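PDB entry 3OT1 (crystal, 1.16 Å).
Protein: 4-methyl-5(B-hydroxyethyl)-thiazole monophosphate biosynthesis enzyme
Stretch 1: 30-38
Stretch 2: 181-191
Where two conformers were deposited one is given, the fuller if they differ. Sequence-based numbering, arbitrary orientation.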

# COMPACT_ATOMS: atom_id res chain seq x y z
N ASP A 30 0.04 -8.03 -1.53
CA ASP A 30 0.57 -7.85 -2.89
C ASP A 30 2.04 -8.28 -2.93
O ASP A 30 2.44 -9.06 -3.79
CB ASP A 30 0.36 -6.37 -3.28
CG ASP A 30 0.78 -6.01 -4.67
OD1 ASP A 30 1.75 -6.54 -5.22
OD2 ASP A 30 0.09 -5.10 -5.19
N THR A 31 2.84 -7.79 -2.00
CA THR A 31 4.26 -8.11 -2.00
C THR A 31 4.50 -9.60 -1.86
O THR A 31 5.34 -10.18 -2.55
CB THR A 31 5.00 -7.30 -0.91
OG1 THR A 31 4.78 -5.90 -1.14
CG2 THR A 31 6.50 -7.55 -0.94
N LEU A 32 3.75 -10.25 -0.98
CA LEU A 32 3.92 -11.69 -0.83
C LEU A 32 3.45 -12.46 -2.06
O LEU A 32 4.09 -13.46 -2.42
CB LEU A 32 3.19 -12.17 0.43
CG LEU A 32 3.77 -11.68 1.75
CD1 LEU A 32 2.81 -11.95 2.91
CD2 LEU A 32 5.11 -12.32 1.99
N VAL A 33 2.39 -12.01 -2.72
CA VAL A 33 1.96 -12.64 -3.95
C VAL A 33 3.03 -12.49 -5.05
O VAL A 33 3.27 -13.42 -5.84
CB VAL A 33 0.57 -12.10 -4.38
CG1 VAL A 33 0.24 -12.54 -5.79
CG2 VAL A 33 -0.50 -12.57 -3.39
N ARG A 34 3.70 -11.35 -5.10
CA ARG A 34 4.79 -11.14 -6.03
C ARG A 34 5.92 -12.14 -5.84
O ARG A 34 6.67 -12.43 -6.78
CB ARG A 34 5.34 -9.71 -5.93
CG ARG A 34 4.41 -8.65 -6.51
CD ARG A 34 4.88 -7.26 -6.12
NE ARG A 34 4.10 -6.21 -6.77
CZ ARG A 34 4.53 -5.37 -7.71
NH1 ARG A 34 5.78 -5.41 -8.15
NH2 ARG A 34 3.67 -4.47 -8.16
N ALA A 35 6.08 -12.59 -4.60
CA ALA A 35 7.10 -13.56 -4.22
C ALA A 35 6.66 -15.00 -4.43
O ALA A 35 7.39 -15.92 -4.05
CB ALA A 35 7.52 -13.34 -2.77
N GLY A 36 5.50 -15.22 -5.03
CA GLY A 36 5.03 -16.57 -5.33
C GLY A 36 4.33 -17.25 -4.18
O GLY A 36 4.09 -18.45 -4.23
N PHE A 37 4.00 -16.51 -3.12
CA PHE A 37 3.35 -17.10 -1.98
C PHE A 37 1.82 -17.18 -2.25
O PHE A 37 1.25 -16.41 -3.05
CB PHE A 37 3.69 -16.31 -0.70
CG PHE A 37 5.19 -16.26 -0.32
CD1 PHE A 37 6.17 -17.02 -0.96
CD2 PHE A 37 5.59 -15.48 0.75
CE1 PHE A 37 7.51 -16.96 -0.55
CE2 PHE A 37 6.92 -15.42 1.17
CZ PHE A 37 7.88 -16.16 0.52
N GLN A 38 1.17 -18.14 -1.60
CA GLN A 38 -0.27 -18.25 -1.60
C GLN A 38 -0.79 -17.56 -0.35
O GLN A 38 -0.55 -18.02 0.76
CB GLN A 38 -0.70 -19.72 -1.61
CG GLN A 38 -0.36 -20.47 -2.91
CD GLN A 38 -1.19 -19.99 -4.11
OE1 GLN A 38 -0.64 -19.56 -5.14
NE2 GLN A 38 -2.51 -20.06 -3.98
N GLU A 181 17.71 -13.85 -1.67
CA GLU A 181 17.77 -13.74 -3.11
C GLU A 181 16.38 -13.47 -3.71
O GLU A 181 16.22 -12.56 -4.51
CB GLU A 181 18.42 -15.00 -3.68
CG GLU A 181 18.54 -14.97 -5.19
CD GLU A 181 19.13 -16.26 -5.74
OE1 GLU A 181 19.39 -17.20 -4.95
OE2 GLU A 181 19.38 -16.35 -6.94
N LEU A 182 15.38 -14.24 -3.34
CA LEU A 182 14.04 -13.98 -3.82
C LEU A 182 13.57 -12.59 -3.37
O LEU A 182 12.98 -11.84 -4.16
CB LEU A 182 13.07 -15.04 -3.33
CG LEU A 182 11.62 -14.87 -3.80
CD1 LEU A 182 11.47 -14.83 -5.32
CD2 LEU A 182 10.74 -15.92 -3.19
N ALA A 183 13.81 -12.23 -2.12
CA ALA A 183 13.39 -10.91 -1.64
C ALA A 183 14.00 -9.80 -2.50
O ALA A 183 13.32 -8.85 -2.85
CB ALA A 183 13.75 -10.74 -0.17
N GLN A 184 15.28 -9.94 -2.85
CA GLN A 184 15.95 -8.94 -3.69
C GLN A 184 15.31 -8.86 -5.07
O GLN A 184 15.14 -7.76 -5.62
CB GLN A 184 17.43 -9.25 -3.84
CG GLN A 184 18.22 -9.07 -2.57
CD GLN A 184 19.64 -9.61 -2.73
OE1 GLN A 184 19.86 -10.71 -3.25
NE2 GLN A 184 20.61 -8.83 -2.29
N HIS A 185 14.98 -10.01 -5.65
CA HIS A 185 14.38 -10.03 -6.96
C HIS A 185 12.99 -9.41 -6.94
O HIS A 185 12.62 -8.72 -7.89
CB HIS A 185 14.33 -11.46 -7.52
CG HIS A 185 15.64 -11.95 -8.06
ND1 HIS A 185 15.90 -12.03 -9.41
CD2 HIS A 185 16.77 -12.33 -7.43
CE1 HIS A 185 17.13 -12.49 -9.58
NE2 HIS A 185 17.68 -12.67 -8.40
N VAL A 186 12.23 -9.62 -5.87
CA VAL A 186 10.91 -9.03 -5.73
C VAL A 186 11.02 -7.52 -5.47
O VAL A 186 10.22 -6.72 -5.96
CB VAL A 186 10.11 -9.76 -4.62
CG1 VAL A 186 8.80 -9.01 -4.27
CG2 VAL A 186 9.83 -11.19 -5.06
N ALA A 187 12.02 -7.12 -4.69
CA ALA A 187 12.19 -5.71 -4.36
C ALA A 187 12.58 -4.84 -5.54
O ALA A 187 12.19 -3.69 -5.61
CB ALA A 187 13.24 -5.55 -3.24
N ALA A 188 13.38 -5.35 -6.46
CA ALA A 188 13.97 -4.51 -7.48
C ALA A 188 12.90 -3.71 -8.27
O ALA A 188 13.03 -2.48 -8.41
CB ALA A 188 14.87 -5.34 -8.41
N PRO A 189 11.84 -4.35 -8.76
CA PRO A 189 10.79 -3.59 -9.49
C PRO A 189 9.94 -2.65 -8.70
O PRO A 189 9.09 -1.95 -9.27
CB PRO A 189 9.85 -4.69 -9.99
CG PRO A 189 10.59 -5.90 -9.90
CD PRO A 189 11.57 -5.79 -8.80
N MSE A 190 10.13 -2.58 -7.43
CA MSE A 190 9.18 -1.87 -6.71
C MSE A 190 9.61 -0.41 -6.51
O MSE A 190 8.81 0.36 -6.01
CB MSE A 190 8.87 -2.69 -5.49
CG MSE A 190 8.46 -4.11 -5.89
SE MSE A 190 7.93 -5.09 -4.35
CE MSE A 190 6.23 -4.24 -4.02
N VAL A 191 10.81 -0.01 -6.95
CA VAL A 191 11.30 1.39 -6.87
C VAL A 191 11.31 1.85 -5.41
O VAL A 191 10.86 2.93 -5.06
CB VAL A 191 10.55 2.39 -7.82
CG1 VAL A 191 11.42 3.59 -8.07
CG2 VAL A 191 10.17 1.70 -9.14
O HOH W 1 6.56 -2.96 -9.78
O HOH W 2 7.96 -7.17 -7.55

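The contact between the two stretches is a small, largely apolar packing of a helix and the turn that follows it against another helix, without a direct hydrogen bond between them and with two waters linking Arg34 to the backbone of the second stretch. The stretches lie far apart in sequence, and together they bury 334 Å² of surface. Their backbones come closest at Ala35 and Val186, whose CA atoms are 6.1 Å apart.

Val186 points toward the first stretch and is the hub of the packing. Its CG2 lies 3.7 Å from Ala35 CA and 3.9 Å from Ala35 CB, while its CG1 sits 3.9 Å from Arg34 CB and 4.0 Å from Thr31 O. The valine thus touches main chain as well as side chains, its methyl groups lying against Thr31, Arg34 and Ala35. One turn earlier in its own helix, Leu182 extends the apolar surface: its CD2 is 3.5 Å from Ala35 O, 4.1 Å from Ala35 CB and 4.3 Å from Phe37 CE1, approaching the phenylalanine ring obliquely. Between Ala35 and Phe37 the chain turns through Gly36, whose positive phi would jam a CB against the carbonyl O of Ala35, and Phe37 N donates to Leu32 O at 3.1 Å.

Arg34 combines apolar packing with polar links. Its chi1 is m, and its chi2 and chi3 are both t, so the chain is extended and carries the guanidinium past Val186 to Met190, present here as selenomethionine. The CE methyl of Met190 lies over one face of the guanidinium and also reaches 3.6 Å from Thr31 OG1, while Met190 CG is 3.7 Å from Arg34 NH1. Covering a guanidinium face in this way leaves its in-plane N-H groups free for polar partners. One of these is within the first stretch: Arg34 NE donates to Asp30 OD1 at 2.8 Å in a salt bridge spanning one helical turn, which helps hold the guanidinium in place.

The waters use NH1 of the same group. Water 1 accepts from Arg34 NH1 at 3.0 Å and donates to Pro189 O at 2.8 Å; water 2 accepts from Arg34 NH1 at 2.9 Å and donates to Val186 O at 2.8 Å. Arg34 therefore reaches the carbonyl oxygens of Val186 and Pro189 through solvent, adding directional polar links to an interface otherwise built on close packing.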